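Local coordinates for protein 2-dehydropantoate 2-reductase (Enterococcus faecium, PDB 3WFI) that acts as an NAD-dependent D-mandelate dehydrogenase of the ketopantoate reductase family, interconverting 2-keto acids and D-2-hydroxy acids, at residues H303-E306 against D307-V311; E34-Q37 against Q38-H42; H244-S247 against C248-P251; G279-S282 against R283-K286. All blocks are in the same frame, centred on the assembly; numbering follows the deposited sequence.

Contact 1: residues H303-E306 against D307-V311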
loop_
_atom_site.group_PDB
_atom_site.type_symbol
_atom_site.label_atom_id
_atom_site.label_comp_id
_atom_site.label_asym_id
_atom_site.label_seq_id
_atom_site.Cartn_x
_atom_site.Cartn_y
_atom_site.Cartn_z
ATOM N N HIS B 303 8.994 -3.356 -0.244
ATOM C CA HIS B 303 10.275 -3.218 0.452
ATOM C C HIS B 303 10.149 -3.401 1.960
ATOM O O HIS B 303 11.003 -4.043 2.585
ATOM C CB HIS B 303 10.936 -1.871 0.107
ATOM C CG HIS B 303 11.560 -1.825 -1.245
ATOM N ND1 HIS B 303 12.311 -2.863 -1.772
ATOM C CD2 HIS B 303 11.555 -0.854 -2.186
ATOM C CE1 HIS B 303 12.726 -2.527 -2.977
ATOM N NE2 HIS B 303 12.284 -1.315 -3.248
ATOM N N ALA B 304 9.105 -2.818 2.553
ATOM C CA ALA B 304 8.847 -2.996 3.977
ATOM C C ALA B 304 8.614 -4.477 4.323
ATOM O O ALA B 304 9.049 -4.953 5.381
ATOM C CB ALA B 304 7.658 -2.154 4.421
ATOM N N LYS B 305 7.946 -5.197 3.424
ATOM C CA LYS B 305 7.662 -6.618 3.657
ATOM C C LYS B 305 8.964 -7.431 3.565
ATOM O O LYS B 305 9.211 -8.297 4.406
ATOM C CB LYS B 305 6.644 -7.146 2.651
ATOM C CG LYS B 305 6.182 -8.593 2.898
ATOM C CD LYS B 305 5.362 -8.740 4.173
ATOM C CE LYS B 305 4.838 -10.162 4.330
ATOM N NZ LYS B 305 3.953 -10.294 5.509
ATOM N N GLU B 306 9.784 -7.124 2.560
ATOM C CA GLU B 306 11.153 -7.662 2.463
ATOM C C GLU B 306 11.892 -7.450 3.785
ATOM O O GLU B 306 12.427 -8.384 4.372
ATOM C CB GLU B 306 11.938 -6.994 1.319
ATOM C CG GLU B 306 11.494 -7.372 -0.087
ATOM C CD GLU B 306 12.098 -6.473 -1.156
ATOM O OE1 GLU B 306 12.619 -5.397 -0.801
ATOM O OE2 GLU B 306 12.073 -6.857 -2.348
ATOM N N ASP B 307 11.899 -6.212 4.254
ATOM C CA ASP B 307 12.603 -5.859 5.470
ATOM C C ASP B 307 12.071 -6.649 6.666
ATOM O O ASP B 307 12.847 -7.159 7.455
ATOM C CB ASP B 307 12.507 -4.359 5.741
ATOM C CG ASP B 307 13.228 -3.515 4.684
ATOM O OD1 ASP B 307 14.110 -4.038 3.978
ATOM O OD2 ASP B 307 12.938 -2.304 4.589
ATOM N N SER B 308 10.753 -6.771 6.765
ATOM C CA SER B 308 10.131 -7.469 7.885
ATOM C C SER B 308 10.474 -8.960 7.920
ATOM O O SER B 308 10.419 -9.576 8.984
ATOM C CB SER B 308 8.608 -7.278 7.870
ATOM O OG SER B 308 7.966 -8.126 6.937
ATOM N N LEU B 309 10.800 -9.529 6.762
ATOM C CA LEU B 309 11.255 -10.916 6.653
ATOM C C LEU B 309 12.782 -11.048 6.710
ATOM O O LEU B 309 13.306 -12.128 6.484
ATOM C CB LEU B 309 10.724 -11.531 5.358
ATOM C CG LEU B 309 9.207 -11.625 5.255
ATOM C CD1 LEU B 309 8.797 -11.982 3.838
ATOM C CD2 LEU B 309 8.664 -12.649 6.243
ATOM N N ASN B 310 13.483 -9.950 7.009
ATOM C CA ASN B 310 14.944 -9.897 7.017
ATOM C C ASN B 310 15.510 -10.334 5.667
ATOM O O ASN B 310 16.449 -11.119 5.578
ATOM C CB ASN B 310 15.558 -10.717 8.182
ATOM C CG ASN B 310 16.850 -10.102 8.724
ATOM O OD1 ASN B 310 17.893 -10.756 8.738
ATOM N ND2 ASN B 310 16.786 -8.849 9.194
ATOM N N VAL B 311 14.904 -9.805 4.612
ATOM C CA VAL B 311 15.413 -9.975 3.275
ATOM C C VAL B 311 15.885 -8.593 2.828
ATOM O O VAL B 311 15.055 -7.760 2.456
ATOM C CB VAL B 311 14.314 -10.539 2.351
ATOM C CG1 VAL B 311 14.768 -10.543 0.902
ATOM C CG2 VAL B 311 13.929 -11.946 2.801
HETATM O O HOH W 1 5.809 -9.460 7.688
HETATM O O HOH W 2 14.533 -5.030 1.396
#

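Contact 2: residues E34-Q37 against Q38-H42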
loop_
_atom_site.group_PDB
_atom_site.type_symbol
_atom_site.label_atom_id
_atom_site.label_comp_id
_atom_site.label_asym_id
_atom_site.label_seq_id
_atom_site.Cartn_x
_atom_site.Cartn_y
_atom_site.Cartn_z
ATOM N N GLU B 34 33.447 -19.985 -13.772
ATOM C CA GLU B 34 33.682 -21.343 -14.273
ATOM C C GLU B 34 33.221 -21.470 -15.727
ATOM O O GLU B 34 33.794 -22.234 -16.508
ATOM C CB GLU B 34 32.929 -22.377 -13.439
ATOM C CG GLU B 34 33.110 -22.316 -11.928
ATOM C CD GLU B 34 32.144 -23.246 -11.204
ATOM O OE1 GLU B 34 31.695 -24.246 -11.826
ATOM O OE2 GLU B 34 31.829 -22.974 -10.020
ATOM N N HIS B 35 32.153 -20.741 -16.058
ATOM C CA HIS B 35 31.608 -20.673 -17.425
ATOM C C HIS B 35 32.624 -20.040 -18.367
ATOM O O HIS B 35 32.924 -20.578 -19.426
ATOM C CB HIS B 35 30.331 -19.832 -17.418
ATOM C CG HIS B 35 29.506 -19.935 -18.667
ATOM N ND1 HIS B 35 29.241 -21.132 -19.292
ATOM C CD2 HIS B 35 28.847 -18.992 -19.377
ATOM C CE1 HIS B 35 28.471 -20.922 -20.346
ATOM N NE2 HIS B 35 28.218 -19.630 -20.419
ATOM N N VAL B 36 33.157 -18.896 -17.938
ATOM C CA VAL B 36 34.142 -18.149 -18.707
ATOM C C VAL B 36 35.395 -19.001 -18.941
ATOM O O VAL B 36 35.878 -19.108 -20.068
ATOM C CB VAL B 36 34.507 -16.820 -18.002
ATOM C CG1 VAL B 36 35.666 -16.121 -18.706
ATOM C CG2 VAL B 36 33.294 -15.895 -17.944
ATOM N N GLN B 37 35.905 -19.609 -17.873
ATOM C CA GLN B 37 37.138 -20.392 -17.938
ATOM C C GLN B 37 36.983 -21.629 -18.826
ATOM O O GLN B 37 37.883 -21.958 -19.600
ATOM C CB GLN B 37 37.573 -20.798 -16.520
ATOM C CG GLN B 37 38.946 -21.441 -16.436
ATOM C CD GLN B 37 40.042 -20.509 -16.883
ATOM O OE1 GLN B 37 40.186 -19.405 -16.358
ATOM N NE2 GLN B 37 40.817 -20.942 -17.864
ATOM N N GLN B 38 35.844 -22.310 -18.723
ATOM C CA GLN B 38 35.601 -23.504 -19.549
ATOM C C GLN B 38 35.588 -23.153 -21.033
ATOM O O GLN B 38 36.220 -23.834 -21.836
ATOM C CB GLN B 38 34.322 -24.254 -19.130
ATOM C CG GLN B 38 34.555 -25.245 -18.004
ATOM C CD GLN B 38 35.660 -26.225 -18.298
ATOM O OE1 GLN B 38 35.569 -27.010 -19.248
ATOM N NE2 GLN B 38 36.697 -26.212 -17.476
ATOM N N ILE B 39 34.898 -22.067 -21.381
ATOM C CA ILE B 39 34.832 -21.605 -22.772
ATOM C C ILE B 39 36.201 -21.112 -23.258
ATOM O O ILE B 39 36.565 -21.352 -24.395
ATOM C CB ILE B 39 33.743 -20.517 -22.968
ATOM C CG1 ILE B 39 32.359 -21.130 -22.721
ATOM C CG2 ILE B 39 33.811 -19.920 -24.376
ATOM C CD1 ILE B 39 31.243 -20.131 -22.518
ATOM N N LYS B 40 36.960 -20.441 -22.397
ATOM C CA LYS B 40 38.316 -20.027 -22.760
ATOM C C LYS B 40 39.161 -21.247 -23.122
ATOM O O LYS B 40 39.796 -21.273 -24.170
ATOM C CB LYS B 40 38.998 -19.247 -21.626
ATOM C CG LYS B 40 38.677 -17.762 -21.578
ATOM C CD LYS B 40 39.376 -17.101 -20.397
ATOM C CE LYS B 40 38.988 -15.637 -20.247
ATOM N NZ LYS B 40 39.398 -15.064 -18.928
ATOM N N GLU B 41 39.143 -22.261 -22.263
ATOM C CA GLU B 41 40.002 -23.438 -22.444
ATOM C C GLU B 41 39.540 -24.403 -23.532
ATOM O O GLU B 41 40.363 -24.949 -24.253
ATOM C CB GLU B 41 40.144 -24.208 -21.129
ATOM C CG GLU B 41 41.059 -23.534 -20.122
ATOM C CD GLU B 41 41.133 -24.306 -18.809
ATOM O OE1 GLU B 41 40.845 -23.733 -17.735
ATOM O OE2 GLU B 41 41.490 -25.504 -18.858
ATOM N N HIS B 42 38.232 -24.601 -23.654
ATOM C CA HIS B 42 37.671 -25.635 -24.535
ATOM C C HIS B 42 36.702 -25.121 -25.594
ATOM O O HIS B 42 36.177 -25.916 -26.375
ATOM C CB HIS B 42 36.924 -26.687 -23.714
ATOM C CG HIS B 42 37.793 -27.457 -22.781
ATOM N ND1 HIS B 42 38.642 -28.460 -23.204
ATOM C CD2 HIS B 42 37.926 -27.390 -21.436
ATOM C CE1 HIS B 42 39.270 -28.964 -22.158
ATOM N NE2 HIS B 42 38.853 -28.332 -21.074
#

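Contact 3: residues H244-S247 against C248-P251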
loop_
_atom_site.group_PDB
_atom_site.type_symbol
_atom_site.label_atom_id
_atom_site.label_comp_id
_atom_site.label_asym_id
_atom_site.label_seq_id
_atom_site.Cartn_x
_atom_site.Cartn_y
_atom_site.Cartn_z
ATOM N N HIS B 244 -7.019 -7.540 -19.237
ATOM C CA HIS B 244 -5.906 -8.488 -19.385
ATOM C C HIS B 244 -5.248 -8.827 -18.038
ATOM O O HIS B 244 -4.949 -9.991 -17.752
ATOM C CB HIS B 244 -4.873 -7.932 -20.365
ATOM C CG HIS B 244 -3.696 -8.833 -20.575
ATOM N ND1 HIS B 244 -3.825 -10.122 -21.042
ATOM C CD2 HIS B 244 -2.368 -8.629 -20.399
ATOM C CE1 HIS B 244 -2.629 -10.681 -21.134
ATOM N NE2 HIS B 244 -1.729 -9.801 -20.736
ATOM N N CYS B 245 -5.009 -7.808 -17.213
ATOM C CA CYS B 245 -4.553 -8.030 -15.842
ATOM C C CYS B 245 -5.527 -8.938 -15.076
ATOM O O CYS B 245 -5.102 -9.881 -14.394
ATOM C CB CYS B 245 -4.416 -6.692 -15.106
ATOM S SG CYS B 245 -3.081 -5.648 -15.719
ATOM N N GLU B 246 -6.822 -8.638 -15.194
ATOM C CA GLU B 246 -7.852 -9.342 -14.439
ATOM C C GLU B 246 -8.135 -10.766 -14.925
ATOM O O GLU B 246 -8.697 -11.575 -14.179
ATOM C CB GLU B 246 -9.132 -8.496 -14.379
ATOM C CG GLU B 246 -8.906 -7.216 -13.575
ATOM C CD GLU B 246 -10.144 -6.369 -13.416
ATOM O OE1 GLU B 246 -11.152 -6.616 -14.094
ATOM O OE2 GLU B 246 -10.096 -5.419 -12.619
ATOM N N SER B 247 -7.730 -11.080 -16.150
ATOM C CA SER B 247 -7.799 -12.454 -16.651
ATOM C C SER B 247 -6.931 -13.424 -15.832
ATOM O O SER B 247 -7.186 -14.633 -15.816
ATOM C CB SER B 247 -7.403 -12.505 -18.136
ATOM O OG SER B 247 -6.008 -12.343 -18.319
ATOM N N CYS B 248 -5.931 -12.892 -15.127
ATOM C CA CYS B 248 -5.129 -13.698 -14.199
ATOM C C CYS B 248 -5.901 -14.233 -12.996
ATOM O O CYS B 248 -5.440 -15.163 -12.324
ATOM C CB CYS B 248 -3.949 -12.886 -13.685
ATOM S SG CYS B 248 -2.796 -12.378 -14.970
ATOM N N PHE B 249 -7.054 -13.630 -12.703
ATOM C CA PHE B 249 -7.892 -14.062 -11.583
ATOM C C PHE B 249 -8.591 -15.406 -11.813
ATOM O O PHE B 249 -9.137 -15.974 -10.867
ATOM C CB PHE B 249 -9.010 -13.056 -11.288
ATOM C CG PHE B 249 -8.545 -11.673 -10.911
ATOM C CD1 PHE B 249 -7.304 -11.440 -10.317
ATOM C CD2 PHE B 249 -9.410 -10.589 -11.099
ATOM C CE1 PHE B 249 -6.923 -10.146 -9.963
ATOM C CE2 PHE B 249 -9.032 -9.298 -10.751
ATOM C CZ PHE B 249 -7.788 -9.078 -10.176
ATOM N N ASP B 250 -8.630 -15.885 -13.054
ATOM C CA ASP B 250 -9.450 -17.070 -13.365
ATOM C C ASP B 250 -8.824 -18.306 -12.729
ATOM O O ASP B 250 -7.743 -18.708 -13.127
ATOM C CB ASP B 250 -9.588 -17.240 -14.882
ATOM C CG ASP B 250 -10.689 -18.229 -15.273
ATOM O OD1 ASP B 250 -11.236 -18.109 -16.388
ATOM O OD2 ASP B 250 -11.001 -19.133 -14.475
ATOM N N PRO B 251 -9.502 -18.926 -11.742
ATOM C CA PRO B 251 -8.917 -20.136 -11.133
ATOM C C PRO B 251 -8.786 -21.344 -12.079
ATOM O O PRO B 251 -7.962 -22.229 -11.830
ATOM C CB PRO B 251 -9.887 -20.464 -10.002
ATOM C CG PRO B 251 -11.180 -19.852 -10.405
ATOM C CD PRO B 251 -10.853 -18.648 -11.229
#

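Contact 4: residues G279-S282 against R283-K286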
loop_
_atom_site.group_PDB
_atom_site.type_symbol
_atom_site.label_atom_id
_atom_site.label_comp_id
_atom_site.label_asym_id
_atom_site.label_seq_id
_atom_site.Cartn_x
_atom_site.Cartn_y
_atom_site.Cartn_z
ATOM N N GLY B 279 8.625 0.474 -9.563
ATOM C CA GLY B 279 9.672 1.474 -9.318
ATOM C C GLY B 279 10.080 2.211 -10.573
ATOM O O GLY B 279 10.394 3.402 -10.535
ATOM N N ALA B 280 10.065 1.498 -11.698
ATOM C CA ALA B 280 10.440 2.085 -12.982
ATOM C C ALA B 280 9.409 3.121 -13.378
ATOM O O ALA B 280 9.748 4.191 -13.876
ATOM C CB ALA B 280 10.563 0.985 -14.042
ATOM N N ILE B 281 8.137 2.808 -13.121
ATOM C CA ILE B 281 7.049 3.759 -13.368
ATOM C C ILE B 281 7.147 4.964 -12.415
ATOM O O ILE B 281 6.926 6.110 -12.841
ATOM C CB ILE B 281 5.674 3.064 -13.274
ATOM C CG1 ILE B 281 5.545 1.981 -14.359
ATOM C CG2 ILE B 281 4.530 4.066 -13.367
ATOM C CD1 ILE B 281 5.864 2.446 -15.764
ATOM N N SER B 282 7.499 4.718 -11.152
ATOM C CA SER B 282 7.723 5.821 -10.200
ATOM C C SER B 282 8.831 6.756 -10.680
ATOM O O SER B 282 8.674 7.962 -10.652
ATOM C CB SER B 282 8.069 5.290 -8.815
ATOM O OG SER B 282 6.968 4.571 -8.262
ATOM N N ARG B 283 9.943 6.179 -11.135
ATOM C CA ARG B 283 11.068 6.976 -11.638
ATOM C C ARG B 283 10.710 7.835 -12.856
ATOM O O ARG B 283 11.015 9.033 -12.886
ATOM C CB ARG B 283 12.277 6.077 -11.919
ATOM C CG ARG B 283 13.001 5.687 -10.641
ATOM C CD ARG B 283 14.340 5.005 -10.913
ATOM N NE ARG B 283 14.240 3.785 -11.713
ATOM C CZ ARG B 283 13.800 2.611 -11.272
ATOM N NH1 ARG B 283 13.368 2.459 -10.015
ATOM N NH2 ARG B 283 13.790 1.574 -12.102
ATOM N N LYS B 284 10.053 7.238 -13.839
ATOM C CA LYS B 284 9.558 7.975 -15.007
ATOM C C LYS B 284 8.549 9.055 -14.606
ATOM O O LYS B 284 8.569 10.178 -15.140
ATOM C CB LYS B 284 8.894 7.023 -16.010
ATOM C CG LYS B 284 9.840 6.114 -16.785
ATOM C CD LYS B 284 9.049 5.064 -17.559
ATOM C CE LYS B 284 9.937 4.017 -18.228
ATOM N NZ LYS B 284 10.798 4.637 -19.261
ATOM N N GLY B 285 7.668 8.725 -13.667
ATOM C CA GLY B 285 6.705 9.712 -13.131
ATOM C C GLY B 285 7.369 10.964 -12.582
ATOM O O GLY B 285 6.936 12.088 -12.866
ATOM N N LYS B 286 8.428 10.772 -11.798
ATOM C CA LYS B 286 9.189 11.896 -11.247
ATOM C C LYS B 286 9.808 12.748 -12.350
ATOM O O LYS B 286 9.772 13.974 -12.296
ATOM C CB LYS B 286 10.296 11.402 -10.318
ATOM C CG LYS B 286 9.831 10.978 -8.937
ATOM C CD LYS B 286 11.022 10.420 -8.162
ATOM C CE LYS B 286 11.921 11.533 -7.649
ATOM N NZ LYS B 286 13.323 11.089 -7.391
#

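Contact 1: residues H303-E306 against D307-V311
His303 and Asp307 are joined in the last turns of helix 293-308, where Asp307 N donates to His303 O at 2.9 Å and Ser308 N to Ala304 O in the next i to i+4 step. A Schellman motif then ends the helix: Val311 N returns to Glu306 O at 2.9 Å, Asn310 N bonds Asp307 O, and the positive phi of Asn310 (56°) marks the C-prime position. Ser308 OG, set between its own N and carbonyl carbon (chi1 79°), folds back onto Lys305 O at 2.8 Å. That carbonyl oxygen also accepts Leu309 N, so two donors grip it. One water accepts from Lys305 NZ and donates to Ser308 OG at 2.6 Å, while NZ also bonds Leu201 O of the second subunit. Within 303-306, His303 ND1 reaches Glu306 OE1 at 2.7 Å; the oxygen lies in the ring plane, but the nitrogen stands above the carboxylate plane. Asp307 OD2 turns outward to Ser212 of the second subunit. Thr272 OG1 holds the other oxygen of Glu306. With His303 NE2 bonded to Asp275 OD1, the imidazole lies between two carboxylates, which limits its rotation and would probably favour its protonated form.

Contact 2: residues E34-Q37 against Q38-H42
His35 and Ile39 meet on the inner side of helix 33-42, the helix that follows strand 25-30 in the Rossmann fold and belongs to the beta-alpha-beta crossover leading on to strand 59-61. Backbone bonds come first: Gln38, Ile39, Lys40 and Glu41 donate in turn to Glu34, His35, Val36 and Gln37, with Lys40 N to Val36 O at 2.9 Å, so the segment is regular alpha-helix. The apolar contacts follow from that spacing. Ile39 CD1 lies over one face of the His35 imidazole, 3.8 Å from the ring centroid and 17° off the normal, a CH-pi contact displaced toward the rim. His35 CG stands opposite the backbone N about the CA-CB bond (chi1 -167°), and both ring nitrogens are taken: NE2 bonds Ala8 O and ND1 bonds Gly137 N, which fixes the ring beside Asp30, a residue of the NAD(+) site. Val36 and Lys40 run side by side in the same direction, CG1 touching CE at 3.7 Å, and both also pack on Ile59. The polar contact is on the exposed side, where Gln37 bends at chi2 (62°) so that its amide crosses the extended Glu41 chain with the two flat groups well out of parallel. There Gln37 NE2 donates to Glu41 OE1 at 2.8 Å, on the anti side of the carboxylate.

Contact 3: residues H244-S247 against C248-P251
Cys248 and Cys245 share the first of two consecutive, clear i to i+3 turns that lead from helix 238-246 of the all-helical C-terminal domain into the following loop. Cys248 N donates to Cys245 O at 3.2 Å from well above the carbonyl plane, as is usual for an i to i+3 bond. With SG beside its backbone N (chi1 -62°), the sulfur lies 3.4 Å from the same Cys245 O, and the side chain packs against Val190 and Met205. Ser247 contributes through its backbone and its hydroxyl: OG turns back to donate to His244 O at 2.6 Å, while its carbonyl oxygen receives a weak bond from Asp250 N. Glu246 supplies the next turn, Phe249 N donating to Glu246 O at 3.0 Å. Its extended chain runs obliquely past the phenyl ring toward His215, whose ND1 is bonded to OE2, which gives the carboxylate a partner on helix 214-231. Phe249 also rests on Leu208 and Ala214, so the ring lies between the turn and neighbouring helices. Evidence for the ring's placement is a CH-pi contact, Glu246 CA standing 4.0 Å from the Phe249 centroid and 20° off its normal, while Glu246 CG meets Phe249 CE2 at 3.5 Å.

Contact 4: residues G279-S282 against R283-K286
Arg283 folds back over Gly279 and Ala280, one turn earlier in helix 278-288. The backbone beneath is regular: Arg283 N donates to Gly279 O at 2.9 Å, and the next three residues bond Ala280, Ile281 and Ser282 in the same i to i+4 pattern. From CB onward the side chain follows that first carbonyl. CB lies 3.6 Å from Gly279 O, and CG, placed beside the backbone N (chi1 -77°), is at 3.5 Å from it. A bend at chi3 (-59°) then lays the guanidinium across the helix surface, so that Gly279 O lies over one face near the NH1 rim, with CZ at 3.6 Å and NE farther off. NH1 approaches Gly279 O to 3.2 Å, but the angle is too poor for a hydrogen bond; the contact is probably electrostatic in the main. The absence of a side chain on Gly279 leaves room for this tight approach. NH2 passes on to Ala280, 3.5 Å from CA and 3.8 Å from CB, and finds its bond at Asp275 O. Around this turn Ser282 OG bonds Asp296 of helix 293-308, while Lys284 NZ makes salt bridges to Glu110, Asp111 and Glu232. Ile281 packs on Phe225 of helix 214-231, Tyr185 of helix 180-191 and Cys295 of helix 293-308, which places helix 278-288 among three helices of the C-terminal domain.

In the fold
All four contacts are local to one helix or turn, so they lie in series along the chain: none nests in or crosses another, and none closes a long loop. Contact 2 comes first, in the N-terminal Rossmann domain, and stands across the chain's centre from contacts 3 and 4, with centres about 44 Å and 40 Å away. Contact 3 follows at the exit of helix 238-246, and contact 4 on helix 278-288. Contact 1 completes the series near the C terminus. Helices 278-288 and 293-308 succeed one another, and the nearest atoms of contacts 4 and 1 are about 7 Å apart; Asp275 partners both. Contact 1 alone meets the second subunit.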